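Local coordinates for protein aminotransferase, class IV (PDB 4TVI) that probably catalyses the pyridoxal-phosphate-dependent transfer of the amino group of leucine, isoleucine or valine to 2-oxoglutarate, at residues R69-V74 with A304-W309; S280-I285 with L297-A302; A189-E194 with A203-V208; Q244-L249 with E272-G277; T58-L63 with A133-P138. All blocks are in the same frame, centred on the assembly; numbering follows the deposited sequence.

Interaction 1 of 5, residues R69-V74 with A304-W309; sequences RLFEGV and ALYWEW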
# COMPACT_ATOMS: atom_id res chain seq x y z
N ARG A 69 9.51 -9.78 -19.17
CA ARG A 69 9.75 -9.01 -20.39
C ARG A 69 9.92 -9.88 -21.63
O ARG A 69 10.68 -10.84 -21.62
CB ARG A 69 10.99 -8.13 -20.21
CG ARG A 69 11.08 -6.95 -21.17
CD ARG A 69 10.18 -5.79 -20.74
NE ARG A 69 10.58 -4.54 -21.37
CZ ARG A 69 10.07 -4.07 -22.50
NH1 ARG A 69 9.13 -4.75 -23.14
NH2 ARG A 69 10.51 -2.91 -23.00
N LEU A 70 9.20 -9.53 -22.69
CA LEU A 70 9.45 -10.09 -24.01
C LEU A 70 10.22 -9.08 -24.84
O LEU A 70 9.77 -7.95 -25.01
CB LEU A 70 8.15 -10.47 -24.71
CG LEU A 70 8.27 -10.76 -26.21
CD1 LEU A 70 9.10 -12.02 -26.45
CD2 LEU A 70 6.89 -10.86 -26.87
N PHE A 71 11.41 -9.45 -25.31
CA PHE A 71 12.18 -8.56 -26.17
C PHE A 71 13.08 -9.37 -27.10
O PHE A 71 13.65 -10.38 -26.69
CB PHE A 71 13.01 -7.58 -25.33
CG PHE A 71 14.13 -8.23 -24.55
CD1 PHE A 71 13.90 -8.74 -23.28
CD2 PHE A 71 15.40 -8.32 -25.09
CE1 PHE A 71 14.93 -9.34 -22.57
CE2 PHE A 71 16.44 -8.92 -24.38
CZ PHE A 71 16.20 -9.42 -23.12
N GLU A 72 13.19 -8.92 -28.35
CA GLU A 72 14.01 -9.59 -29.35
C GLU A 72 13.68 -11.08 -29.44
O GLU A 72 14.55 -11.91 -29.74
CB GLU A 72 15.49 -9.38 -29.05
CG GLU A 72 15.90 -7.92 -29.05
CD GLU A 72 17.29 -7.68 -28.50
OE1 GLU A 72 18.12 -8.62 -28.52
OE2 GLU A 72 17.55 -6.55 -28.04
N GLY A 73 12.41 -11.41 -29.18
CA GLY A 73 11.91 -12.76 -29.34
C GLY A 73 12.13 -13.68 -28.16
O GLY A 73 11.78 -14.86 -28.22
N VAL A 74 12.72 -13.17 -27.07
CA VAL A 74 13.00 -14.03 -25.93
C VAL A 74 12.36 -13.50 -24.64
O VAL A 74 12.10 -12.30 -24.52
CB VAL A 74 14.53 -14.22 -25.72
CG1 VAL A 74 15.16 -14.85 -26.97
CG2 VAL A 74 15.21 -12.90 -25.40
N ALA A 304 25.97 -6.89 -21.82
CA ALA A 304 26.31 -7.78 -22.93
C ALA A 304 26.15 -9.23 -22.52
O ALA A 304 25.60 -10.04 -23.28
CB ALA A 304 27.74 -7.51 -23.40
N LEU A 305 26.61 -9.56 -21.32
CA LEU A 305 26.52 -10.91 -20.79
C LEU A 305 25.07 -11.34 -20.62
O LEU A 305 24.73 -12.50 -20.86
CB LEU A 305 27.25 -11.01 -19.45
CG LEU A 305 28.78 -10.94 -19.51
CD1 LEU A 305 29.36 -10.80 -18.10
CD2 LEU A 305 29.33 -12.16 -20.23
N TYR A 306 24.22 -10.41 -20.20
CA TYR A 306 22.82 -10.73 -20.01
C TYR A 306 22.18 -11.09 -21.36
O TYR A 306 21.47 -12.08 -21.47
CB TYR A 306 22.06 -9.57 -19.37
CG TYR A 306 20.65 -9.96 -18.99
CD1 TYR A 306 19.61 -9.87 -19.92
CD2 TYR A 306 20.35 -10.45 -17.72
CE1 TYR A 306 18.32 -10.25 -19.59
CE2 TYR A 306 19.06 -10.82 -17.38
CZ TYR A 306 18.05 -10.72 -18.33
OH TYR A 306 16.76 -11.09 -18.01
N TRP A 307 22.45 -10.26 -22.37
CA TRP A 307 21.89 -10.48 -23.70
C TRP A 307 22.37 -11.78 -24.33
O TRP A 307 21.60 -12.47 -25.00
CB TRP A 307 22.23 -9.30 -24.61
CG TRP A 307 21.07 -8.39 -24.86
CD1 TRP A 307 20.38 -8.22 -26.03
CD2 TRP A 307 20.44 -7.53 -23.90
NE1 TRP A 307 19.38 -7.30 -25.86
CE2 TRP A 307 19.39 -6.86 -24.56
CE3 TRP A 307 20.67 -7.25 -22.55
CZ2 TRP A 307 18.57 -5.94 -23.92
CZ3 TRP A 307 19.85 -6.33 -21.91
CH2 TRP A 307 18.81 -5.69 -22.59
N GLU A 308 23.63 -12.15 -24.09
CA GLU A 308 24.16 -13.41 -24.60
C GLU A 308 23.39 -14.58 -24.03
O GLU A 308 22.92 -15.45 -24.77
CB GLU A 308 25.64 -13.61 -24.27
CG GLU A 308 26.07 -15.06 -24.56
CD GLU A 308 27.46 -15.41 -24.04
OE1 GLU A 308 27.85 -14.88 -22.98
OE2 GLU A 308 28.16 -16.22 -24.69
N TRP A 309 23.27 -14.59 -22.71
CA TRP A 309 22.55 -15.67 -22.03
C TRP A 309 21.09 -15.71 -22.45
O TRP A 309 20.53 -16.79 -22.66
CB TRP A 309 22.66 -15.51 -20.51
CG TRP A 309 21.68 -16.36 -19.79
CD1 TRP A 309 21.79 -17.70 -19.53
CD2 TRP A 309 20.43 -15.94 -19.25
NE1 TRP A 309 20.67 -18.14 -18.85
CE2 TRP A 309 19.82 -17.08 -18.66
CE3 TRP A 309 19.75 -14.72 -19.20
CZ2 TRP A 309 18.58 -17.02 -18.04
CZ3 TRP A 309 18.52 -14.67 -18.57
CH2 TRP A 309 17.94 -15.81 -18.01

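Interaction 2 of 5, residues S280-I285 with L297-A302; sequences SKVVPI and LVTKRA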
# COMPACT_ATOMS: atom_id res chain seq x y z
N SER A 280 14.33 -3.05 -18.40
CA SER A 280 15.45 -2.83 -19.32
C SER A 280 16.69 -3.65 -18.95
O SER A 280 17.76 -3.47 -19.55
CB SER A 280 15.80 -1.35 -19.39
OG SER A 280 14.74 -0.59 -19.94
N LYS A 281 16.54 -4.52 -17.95
CA LYS A 281 17.57 -5.48 -17.53
C LYS A 281 18.79 -4.81 -16.91
O LYS A 281 19.07 -5.01 -15.73
CB LYS A 281 17.97 -6.37 -18.71
CG LYS A 281 16.79 -7.11 -19.33
CD LYS A 281 15.91 -7.77 -18.26
CE LYS A 281 14.75 -8.53 -18.89
NZ LYS A 281 13.78 -9.06 -17.89
N VAL A 282 19.56 -4.07 -17.69
CA VAL A 282 20.75 -3.41 -17.17
C VAL A 282 20.78 -1.96 -17.62
O VAL A 282 20.74 -1.68 -18.82
CB VAL A 282 22.04 -4.13 -17.62
CG1 VAL A 282 23.28 -3.37 -17.16
CG2 VAL A 282 22.08 -5.55 -17.08
N VAL A 283 20.80 -1.03 -16.66
CA VAL A 283 20.72 0.39 -16.98
C VAL A 283 21.79 1.16 -16.22
O VAL A 283 21.90 1.05 -15.00
CB VAL A 283 19.33 0.98 -16.63
CG1 VAL A 283 19.30 2.47 -16.89
CG2 VAL A 283 18.24 0.30 -17.44
N PRO A 284 22.59 1.96 -16.95
CA PRO A 284 23.65 2.75 -16.32
C PRO A 284 23.10 3.93 -15.53
O PRO A 284 22.08 4.51 -15.88
CB PRO A 284 24.48 3.24 -17.51
CG PRO A 284 23.48 3.34 -18.61
CD PRO A 284 22.52 2.20 -18.40
N ILE A 285 23.80 4.26 -14.45
CA ILE A 285 23.50 5.46 -13.71
C ILE A 285 24.63 6.43 -13.99
O ILE A 285 25.78 6.19 -13.63
CB ILE A 285 23.33 5.14 -12.22
CG1 ILE A 285 22.03 4.36 -12.03
CG2 ILE A 285 23.34 6.41 -11.38
CD1 ILE A 285 21.84 3.74 -10.66
N LEU A 297 32.49 0.58 -18.85
CA LEU A 297 32.81 -0.67 -19.54
C LEU A 297 32.26 -1.90 -18.84
O LEU A 297 31.75 -2.82 -19.48
CB LEU A 297 34.32 -0.81 -19.71
CG LEU A 297 35.04 0.10 -20.71
CD1 LEU A 297 36.49 -0.33 -20.88
CD2 LEU A 297 34.34 0.08 -22.05
N VAL A 298 32.38 -1.93 -17.51
CA VAL A 298 31.92 -3.09 -16.75
C VAL A 298 30.39 -3.20 -16.82
O VAL A 298 29.84 -4.30 -16.92
CB VAL A 298 32.39 -3.03 -15.28
CG1 VAL A 298 31.85 -4.21 -14.50
CG2 VAL A 298 33.91 -3.01 -15.22
N THR A 299 29.72 -2.05 -16.77
CA THR A 299 28.27 -2.01 -16.94
C THR A 299 27.87 -2.56 -18.30
O THR A 299 26.96 -3.39 -18.42
CB THR A 299 27.72 -0.58 -16.81
OG1 THR A 299 28.04 -0.05 -15.51
CG2 THR A 299 26.20 -0.57 -16.99
N LYS A 300 28.58 -2.11 -19.33
CA LYS A 300 28.33 -2.56 -20.70
C LYS A 300 28.56 -4.06 -20.83
O LYS A 300 27.81 -4.75 -21.52
CB LYS A 300 29.22 -1.79 -21.68
CG LYS A 300 28.87 -0.31 -21.80
CD LYS A 300 29.65 0.38 -22.90
CE LYS A 300 29.23 1.84 -23.02
NZ LYS A 300 30.18 2.60 -23.88
N ARG A 301 29.58 -4.56 -20.15
CA ARG A 301 29.87 -5.99 -20.18
C ARG A 301 28.75 -6.78 -19.52
O ARG A 301 28.31 -7.80 -20.04
CB ARG A 301 31.20 -6.30 -19.48
CG ARG A 301 31.63 -7.74 -19.64
CD ARG A 301 32.94 -8.00 -18.91
NE ARG A 301 33.50 -9.29 -19.26
CZ ARG A 301 34.59 -9.81 -18.71
NH1 ARG A 301 35.24 -9.14 -17.76
NH2 ARG A 301 35.04 -11.00 -19.10
N ALA A 302 28.29 -6.28 -18.37
CA ALA A 302 27.17 -6.88 -17.65
C ALA A 302 25.96 -7.01 -18.56
O ALA A 302 25.35 -8.07 -18.66
CB ALA A 302 26.83 -6.06 -16.42

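Interaction 3 of 5, residues A189-E194 with A203-V208; sequences ARMLRE and ALVTDV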
# COMPACT_ATOMS: atom_id res chain seq x y z
N ALA A 189 7.33 6.25 -4.62
CA ALA A 189 6.81 7.37 -5.40
C ALA A 189 7.24 8.72 -4.86
O ALA A 189 7.72 9.57 -5.61
CB ALA A 189 5.28 7.29 -5.47
N ARG A 190 7.08 8.92 -3.55
CA ARG A 190 7.47 10.19 -2.94
C ARG A 190 8.99 10.41 -3.04
O ARG A 190 9.44 11.54 -3.16
CB ARG A 190 6.98 10.27 -1.49
CG ARG A 190 7.44 9.17 -0.56
CD ARG A 190 6.91 9.39 0.86
NE ARG A 190 7.48 8.42 1.80
CZ ARG A 190 7.40 8.51 3.12
NH1 ARG A 190 6.77 9.54 3.69
NH2 ARG A 190 7.97 7.59 3.88
N MET A 191 9.77 9.33 -2.99
CA MET A 191 11.21 9.44 -3.18
C MET A 191 11.50 9.96 -4.58
O MET A 191 12.36 10.83 -4.77
CB MET A 191 11.90 8.08 -2.99
CG MET A 191 11.79 7.51 -1.58
SD MET A 191 12.40 5.81 -1.55
CE MET A 191 12.10 5.36 0.16
N LEU A 192 10.79 9.42 -5.56
CA LEU A 192 10.95 9.84 -6.95
C LEU A 192 10.52 11.29 -7.11
O LEU A 192 11.19 12.06 -7.80
CB LEU A 192 10.14 8.93 -7.88
CG LEU A 192 10.72 7.53 -8.03
CD1 LEU A 192 9.73 6.61 -8.70
CD2 LEU A 192 12.01 7.58 -8.84
N ARG A 193 9.42 11.65 -6.46
CA ARG A 193 8.94 13.03 -6.48
C ARG A 193 10.02 13.96 -5.93
O ARG A 193 10.29 15.02 -6.50
CB ARG A 193 7.65 13.18 -5.67
CG ARG A 193 7.20 14.64 -5.52
CD ARG A 193 6.24 14.82 -4.35
NE ARG A 193 6.75 14.22 -3.12
CZ ARG A 193 7.62 14.81 -2.30
NH1 ARG A 193 8.08 16.03 -2.57
NH2 ARG A 193 8.02 14.18 -1.21
N GLU A 194 10.63 13.56 -4.83
CA GLU A 194 11.69 14.35 -4.22
C GLU A 194 12.91 14.47 -5.14
O GLU A 194 13.47 15.56 -5.30
CB GLU A 194 12.13 13.72 -2.89
CG GLU A 194 12.79 14.69 -1.93
CD GLU A 194 13.17 14.03 -0.62
OE1 GLU A 194 13.64 12.87 -0.66
OE2 GLU A 194 12.98 14.65 0.44
N ALA A 203 16.39 8.08 -7.01
CA ALA A 203 17.02 8.25 -5.70
C ALA A 203 17.80 7.00 -5.30
O ALA A 203 17.40 5.89 -5.62
CB ALA A 203 15.96 8.58 -4.65
N LEU A 204 18.92 7.20 -4.61
CA LEU A 204 19.64 6.10 -4.00
C LEU A 204 19.13 5.94 -2.57
O LEU A 204 19.34 6.82 -1.72
CB LEU A 204 21.15 6.34 -4.04
CG LEU A 204 22.04 5.16 -3.63
CD1 LEU A 204 21.83 3.95 -4.56
CD2 LEU A 204 23.52 5.56 -3.55
N VAL A 205 18.46 4.83 -2.30
CA VAL A 205 17.68 4.67 -1.08
C VAL A 205 18.38 3.81 -0.04
O VAL A 205 18.97 2.78 -0.36
CB VAL A 205 16.30 4.05 -1.39
CG1 VAL A 205 15.39 4.14 -0.19
CG2 VAL A 205 15.67 4.73 -2.60
N THR A 206 18.33 4.25 1.22
CA THR A 206 18.92 3.48 2.31
C THR A 206 17.84 2.81 3.15
O THR A 206 16.66 3.18 3.07
CB THR A 206 19.77 4.36 3.24
OG1 THR A 206 18.93 5.26 3.97
CG2 THR A 206 20.80 5.15 2.43
N ASP A 207 18.23 1.79 3.90
CA ASP A 207 17.35 1.18 4.89
C ASP A 207 17.44 2.00 6.19
O ASP A 207 18.13 3.01 6.24
CB ASP A 207 17.70 -0.29 5.12
CG ASP A 207 19.16 -0.50 5.52
OD1 ASP A 207 19.73 0.39 6.18
OD2 ASP A 207 19.72 -1.56 5.18
N VAL A 208 16.77 1.53 7.24
CA VAL A 208 16.71 2.27 8.49
C VAL A 208 18.08 2.34 9.18
O VAL A 208 18.35 3.26 9.96
CB VAL A 208 15.64 1.63 9.43
CG1 VAL A 208 15.88 1.98 10.90
CG2 VAL A 208 14.25 2.09 9.00

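Interaction 4 of 5, residues Q244-L249 with E272-G277; sequences QRVIKL and EIFSTG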
# COMPACT_ATOMS: atom_id res chain seq x y z
N GLN A 244 20.01 -11.20 -9.57
CA GLN A 244 20.62 -12.52 -9.38
C GLN A 244 21.21 -13.05 -10.68
O GLN A 244 22.27 -13.67 -10.68
CB GLN A 244 19.59 -13.51 -8.83
CG GLN A 244 19.03 -13.15 -7.46
CD GLN A 244 17.86 -14.03 -7.08
OE1 GLN A 244 17.86 -15.24 -7.32
NE2 GLN A 244 16.83 -13.42 -6.49
N ARG A 245 20.51 -12.82 -11.79
CA ARG A 245 20.97 -13.29 -13.09
C ARG A 245 22.27 -12.60 -13.48
O ARG A 245 23.21 -13.26 -13.95
CB ARG A 245 19.91 -13.07 -14.16
CG ARG A 245 20.31 -13.61 -15.54
CD ARG A 245 20.56 -15.12 -15.48
NE ARG A 245 19.37 -15.84 -15.07
CZ ARG A 245 19.32 -17.15 -14.83
NH1 ARG A 245 20.41 -17.90 -14.95
NH2 ARG A 245 18.17 -17.71 -14.46
N VAL A 246 22.32 -11.29 -13.28
CA VAL A 246 23.51 -10.49 -13.62
C VAL A 246 24.71 -10.87 -12.74
O VAL A 246 25.85 -10.99 -13.23
CB VAL A 246 23.21 -8.98 -13.48
CG1 VAL A 246 24.50 -8.15 -13.49
CG2 VAL A 246 22.25 -8.52 -14.57
N ILE A 247 24.46 -11.10 -11.45
CA ILE A 247 25.52 -11.54 -10.55
C ILE A 247 26.08 -12.88 -11.01
O ILE A 247 27.29 -13.07 -11.08
CB ILE A 247 25.00 -11.68 -9.10
CG1 ILE A 247 24.68 -10.31 -8.50
CG2 ILE A 247 26.02 -12.40 -8.24
CD1 ILE A 247 24.00 -10.39 -7.14
N LYS A 248 25.18 -13.80 -11.34
CA LYS A 248 25.55 -15.13 -11.80
C LYS A 248 26.39 -15.06 -13.07
O LYS A 248 27.43 -15.72 -13.18
CB LYS A 248 24.30 -15.99 -12.02
CG LYS A 248 24.55 -17.41 -12.49
CD LYS A 248 23.25 -18.20 -12.57
CE LYS A 248 23.40 -19.46 -13.40
NZ LYS A 248 24.40 -20.41 -12.84
N LEU A 249 25.96 -14.25 -14.03
CA LEU A 249 26.66 -14.13 -15.30
C LEU A 249 28.01 -13.44 -15.15
O LEU A 249 28.99 -13.84 -15.78
CB LEU A 249 25.80 -13.39 -16.32
CG LEU A 249 24.57 -14.18 -16.80
CD1 LEU A 249 23.67 -13.31 -17.66
CD2 LEU A 249 25.02 -15.43 -17.55
N GLU A 272 31.81 3.18 -11.59
CA GLU A 272 30.56 3.05 -12.33
C GLU A 272 29.42 2.72 -11.39
O GLU A 272 29.61 2.09 -10.35
CB GLU A 272 30.64 1.94 -13.39
CG GLU A 272 31.92 1.87 -14.20
CD GLU A 272 31.91 0.71 -15.18
OE1 GLU A 272 30.80 0.26 -15.55
OE2 GLU A 272 33.00 0.23 -15.58
N ILE A 273 28.22 3.14 -11.77
CA ILE A 273 27.00 2.75 -11.07
C ILE A 273 25.98 2.30 -12.11
O ILE A 273 25.83 2.94 -13.16
CB ILE A 273 26.41 3.90 -10.22
CG1 ILE A 273 27.47 4.49 -9.27
CG2 ILE A 273 25.21 3.42 -9.41
CD1 ILE A 273 26.96 5.65 -8.42
N PHE A 274 25.28 1.20 -11.83
CA PHE A 274 24.19 0.79 -12.70
C PHE A 274 23.07 0.12 -11.93
O PHE A 274 23.20 -0.18 -10.74
CB PHE A 274 24.70 -0.11 -13.83
CG PHE A 274 25.21 -1.47 -13.38
CD1 PHE A 274 26.54 -1.65 -13.04
CD2 PHE A 274 24.36 -2.57 -13.37
CE1 PHE A 274 27.01 -2.90 -12.66
CE2 PHE A 274 24.82 -3.82 -12.99
CZ PHE A 274 26.15 -3.98 -12.64
N SER A 275 21.94 -0.09 -12.60
CA SER A 275 20.80 -0.73 -11.97
C SER A 275 20.36 -1.94 -12.79
O SER A 275 20.67 -2.05 -13.98
CB SER A 275 19.64 0.25 -11.81
OG SER A 275 19.07 0.59 -13.06
N THR A 276 19.64 -2.85 -12.13
CA THR A 276 19.05 -4.00 -12.81
C THR A 276 17.57 -4.06 -12.48
O THR A 276 17.14 -3.64 -11.41
CB THR A 276 19.71 -5.34 -12.43
OG1 THR A 276 19.53 -5.58 -11.03
CG2 THR A 276 21.21 -5.32 -12.76
N GLY A 277 16.78 -4.59 -13.41
CA GLY A 277 15.35 -4.68 -13.21
C GLY A 277 14.71 -5.26 -14.45
O GLY A 277 15.34 -5.36 -15.49

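Interaction 5 of 5, residues T58-L63 with A133-P138; sequences TWLGSL and ASTVAP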
# COMPACT_ATOMS: atom_id res chain seq x y z
N THR A 58 -9.13 -2.81 -3.46
CA THR A 58 -9.19 -1.46 -3.97
C THR A 58 -8.87 -0.41 -2.90
O THR A 58 -8.07 0.50 -3.13
CB THR A 58 -10.58 -1.18 -4.59
OG1 THR A 58 -10.79 -2.07 -5.69
CG2 THR A 58 -10.67 0.26 -5.07
N TRP A 59 -9.46 -0.55 -1.71
CA TRP A 59 -9.22 0.46 -0.68
C TRP A 59 -8.50 -0.06 0.55
O TRP A 59 -8.29 0.68 1.51
CB TRP A 59 -10.55 1.12 -0.28
CG TRP A 59 -11.59 0.18 0.26
CD1 TRP A 59 -12.26 -0.79 -0.44
CD2 TRP A 59 -12.11 0.16 1.59
NE1 TRP A 59 -13.15 -1.43 0.39
CE2 TRP A 59 -13.09 -0.86 1.64
CE3 TRP A 59 -11.85 0.90 2.75
CZ2 TRP A 59 -13.80 -1.16 2.80
CZ3 TRP A 59 -12.56 0.60 3.90
CH2 TRP A 59 -13.52 -0.42 3.92
N LEU A 60 -8.09 -1.33 0.53
CA LEU A 60 -7.36 -1.90 1.67
C LEU A 60 -6.03 -2.55 1.25
O LEU A 60 -5.30 -3.07 2.08
CB LEU A 60 -8.26 -2.90 2.42
CG LEU A 60 -9.48 -2.24 3.09
CD1 LEU A 60 -10.48 -3.26 3.62
CD2 LEU A 60 -9.06 -1.27 4.22
N GLY A 61 -5.73 -2.49 -0.05
CA GLY A 61 -4.38 -2.64 -0.56
C GLY A 61 -3.70 -3.99 -0.73
O GLY A 61 -2.48 -4.07 -0.68
N SER A 62 -4.46 -5.05 -0.97
CA SER A 62 -3.87 -6.39 -0.95
C SER A 62 -3.24 -6.87 -2.27
O SER A 62 -2.73 -7.98 -2.33
CB SER A 62 -4.93 -7.41 -0.51
OG SER A 62 -6.02 -7.42 -1.42
N LEU A 63 -3.22 -6.03 -3.30
CA LEU A 63 -2.75 -6.48 -4.62
C LEU A 63 -1.23 -6.66 -4.68
O LEU A 63 -0.46 -5.80 -4.24
CB LEU A 63 -3.19 -5.52 -5.73
CG LEU A 63 -2.93 -5.98 -7.18
CD1 LEU A 63 -4.06 -5.53 -8.12
CD2 LEU A 63 -1.59 -5.47 -7.70
N ALA A 133 -14.10 -11.47 8.37
CA ALA A 133 -14.93 -10.86 9.41
C ALA A 133 -14.39 -9.51 9.88
O ALA A 133 -15.14 -8.66 10.37
CB ALA A 133 -15.08 -11.81 10.58
N SER A 134 -13.08 -9.33 9.76
CA SER A 134 -12.42 -8.11 10.22
C SER A 134 -12.50 -6.97 9.20
O SER A 134 -12.05 -5.85 9.47
CB SER A 134 -10.94 -8.39 10.51
OG SER A 134 -10.24 -8.62 9.30
N THR A 135 -13.05 -7.28 8.03
CA THR A 135 -13.11 -6.36 6.89
C THR A 135 -11.73 -6.01 6.32
O THR A 135 -11.50 -6.13 5.12
CB THR A 135 -13.85 -5.05 7.24
OG1 THR A 135 -15.10 -5.35 7.87
CG2 THR A 135 -14.08 -4.21 5.99
N VAL A 136 -10.80 -5.59 7.18
CA VAL A 136 -9.48 -5.17 6.73
C VAL A 136 -8.64 -6.33 6.20
O VAL A 136 -7.99 -6.19 5.16
CB VAL A 136 -8.72 -4.45 7.86
CG1 VAL A 136 -7.24 -4.29 7.52
CG2 VAL A 136 -9.36 -3.11 8.17
N ALA A 137 -8.65 -7.46 6.90
CA ALA A 137 -7.87 -8.62 6.46
C ALA A 137 -8.53 -9.32 5.28
O ALA A 137 -9.74 -9.55 5.28
CB ALA A 137 -7.69 -9.59 7.61
N PRO A 138 -7.73 -9.67 4.26
CA PRO A 138 -8.24 -10.32 3.05
C PRO A 138 -8.81 -11.72 3.29
O PRO A 138 -8.26 -12.48 4.08
CB PRO A 138 -7.01 -10.39 2.14
CG PRO A 138 -5.86 -10.38 3.07
CD PRO A 138 -6.27 -9.49 4.21
O HOH W 1 -5.61 -4.98 4.25

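Interaction 1 of 5, residues R69-V74 with A304-W309
Phe-71 and Glu-72 belong to a type I' beta turn that closes with Val-74 and faces Tyr-306 and Trp-307 on helix 297-310, with the CA atoms of Glu-72 and Trp-307 9.7 Å apart. The turn follows strand 64-70, an outermost strand, within this chain, of the antiparallel sheet, so the contact ties that sheet to the C-terminal helix. Phe-71 lays a corner of its ring over one face of the indole: its CE2 comes 3.6 Å from Trp-307 CE2, and the two ring planes are inclined at 46°. The far tip, Phe-71 CZ, approaches the rim of the phenol at Tyr-306 CE1, 4.2 Å off. Lys-281 packs against all three rings. The first torsion of Trp-307, -105°, is off the staggered positions and brings the pyrrole edge toward the turn. Glu-72 grips that edge while its OE1 bonds to His-311. Trp-307 NE1 donates to Glu-72 OE2 at 2.9 Å and 175°; OE2 lies in the indole plane, and the N-H comes to it from the syn side but from above the carboxylate plane.

Interaction 2 of 5, residues S280-I285 with L297-A302
Val-282 lays its CG1 methyl against Thr-299, 4.0 Å from Thr-299 CG2 and 3.9 Å from the Thr-299 backbone O. The valine and the threonine lie alongside one another, pointing opposite ways, and touch flank to flank. In Val-282 that methyl stands anti to the backbone N (chi1 176°), while the other branch, CG2, turns to the next inward residue of the helix and lies 4.4 Å from Ala-302 C. Thr-299 uses its methyl twice: CG2 also meets Pro-284 CB at 4.2 Å, so it bridges two residues that stand two apart on the strand. With chi1 at -60° the methyl is turned to the strand, and OG1, beside the backbone N, is hydrogen-bonded to Glu-272. The same carboxylate takes the backbone N of Val-298 in the first turn of the helix, where the helix dipole would probably favour its negative charge. Ahead of Val-282, Lys-281 bends the chain in a classic gamma turn, with Val-282 N bonded to Ser-280 O at 2.7 Å. Segment 297-302 runs back along 281-285, nearly antiparallel at 167°, with their axes 8.5 Å apart. Strand 281-288 lies between 272-277 and 160-164 in the mixed sheet, and helix 297-310 covers it, with Phe-274 of strand 272-277 touching both Val-282 and Thr-299.

Interaction 3 of 5, residues A189-E194 with A203-V208
Arg-193 N donates to Ala-189 O at 2.8 Å, one of the helical bonds that hold the turn presenting Met-191 to Ala-203 and Val-205. Across the contact itself everything is apolar. Met-191 reaches out fully extended beyond CG (chi2 171°), and its thioether end lies roughly perpendicular to the fork of Val-205. SD sits against both branches of the valine, 3.6 Å from Val-205 CG2 and 3.7 Å from Val-205 CG1, and the terminal CE presses on Val-205 CG1 at 3.5 Å. Nearer the helix backbone, Ala-203 CB fills in beside Met-191 CB at 4.4 Å. Glu-194, one turn along from Arg-190, fastens the helix with its two carboxylate oxygens to Thr-165 and Ser-166, while Arg-190 bonds to Leu-172 O of the second subunit. Strand 160-164, helix 185-198 and strand 202-206, with the two strands parallel neighbours, form a beta-alpha-beta crossover, and Lys-180, which carries the pyridoxal phosphate, lies in the connection leading into its helix.

Interaction 4 of 5, residues Q244-L249 with E272-G277
This is a small, wholly apolar helix-on-sheet contact, buried on one face of the mixed sheet, where Val-246 of helix 241-252 meets Thr-276 and Phe-274 of strand 272-277. The valine and the threonine meet end on, methyl to methyl, Val-246 CG2 lying 3.8 Å from Thr-276 CG2. With the threonine's chi1 at 63° the hydroxyl is folded back over its own backbone, and CG2 is the branch that faces the helix. The other valine branch, CG1, comes up at the rim of the Phe-274 ring, near its plane, with Val-246 CG1 and Phe-274 CE2 a loose 4.4 Å apart. Two residues apart on the strand, Phe-274 and Thr-276 present their side chains to the same helix, so a single valine spans both. The Phe-274 ring lies nearly parallel to that of Phe-221. Strand 272-277 runs between 219-224 and 281-288, antiparallel to each; helix 241-252 packs across all three through Ile-247 on Phe-221 and Val-246 on Val-282, with helix 297-310 alongside, where Trp-309 touches Leu-249.

Interaction 5 of 5, residues T58-L63 with A133-P138
Leu-60 makes the tight part of this contact, pushing its CD1 methyl onto the backbone of the facing loop, 3.4 Å from Thr-135 O and 3.8 Å from Val-136 CA. Its CG sits anti to the carbonyl carbon (chi1 -66°) and rests over the centre of one face of the Trp-59 ring, so the leucine is wedged between indole and loop. Away from that wedge the fit slackens: Leu-60 CD2 and Val-136 CG2 are 4.4 Å apart, and Trp-59 CH2 meets the methyl of exposed Thr-135 obliquely. On the polar side a water replaces direct bonding, donating to Leu-60 O at 2.9 Å and to Val-136 O at 2.8 Å; Gln-56 NE2 bonds the latter carbonyl too. The loop keeps its shape through a classic gamma turn at Thr-135 and an ST motif, in which Ala-137 N donates to Ser-134 OG at 3.1 Å. The contact thus joins the end of helix 56-60, where Gly-61 with its positive phi leads the chain out, to the connection between strands 120-128 and 143-151. The second subunit borders both pieces, with its Arg-123 and Phe-65 on Trp-59 and its Leu-192, from helix 185-198, on Val-136.

In the fold
Interactions 2, 3 and 4 are buried helix-on-sheet contacts in the mixed sheet, joined by apolar packing of methyls, a thioether and one phenyl edge, with no hydrogen bond across them. Interactions 2 and 4 form one continuous interior: their centres are 7 Å apart and their strands are hydrogen-bonded neighbours. Interaction 3 lies farther along the same sheet, against the second subunit. Interaction 1 shares helix 297-310 with interaction 2 but reaches the other sheet, and there, only partly buried, the chemistry gains aromatic rings and a carboxylate-indole bond. Interaction 5, about 38 Å from interaction 1 between centres, is partly buried, relies on water for its polar link and forms part of the subunit interface.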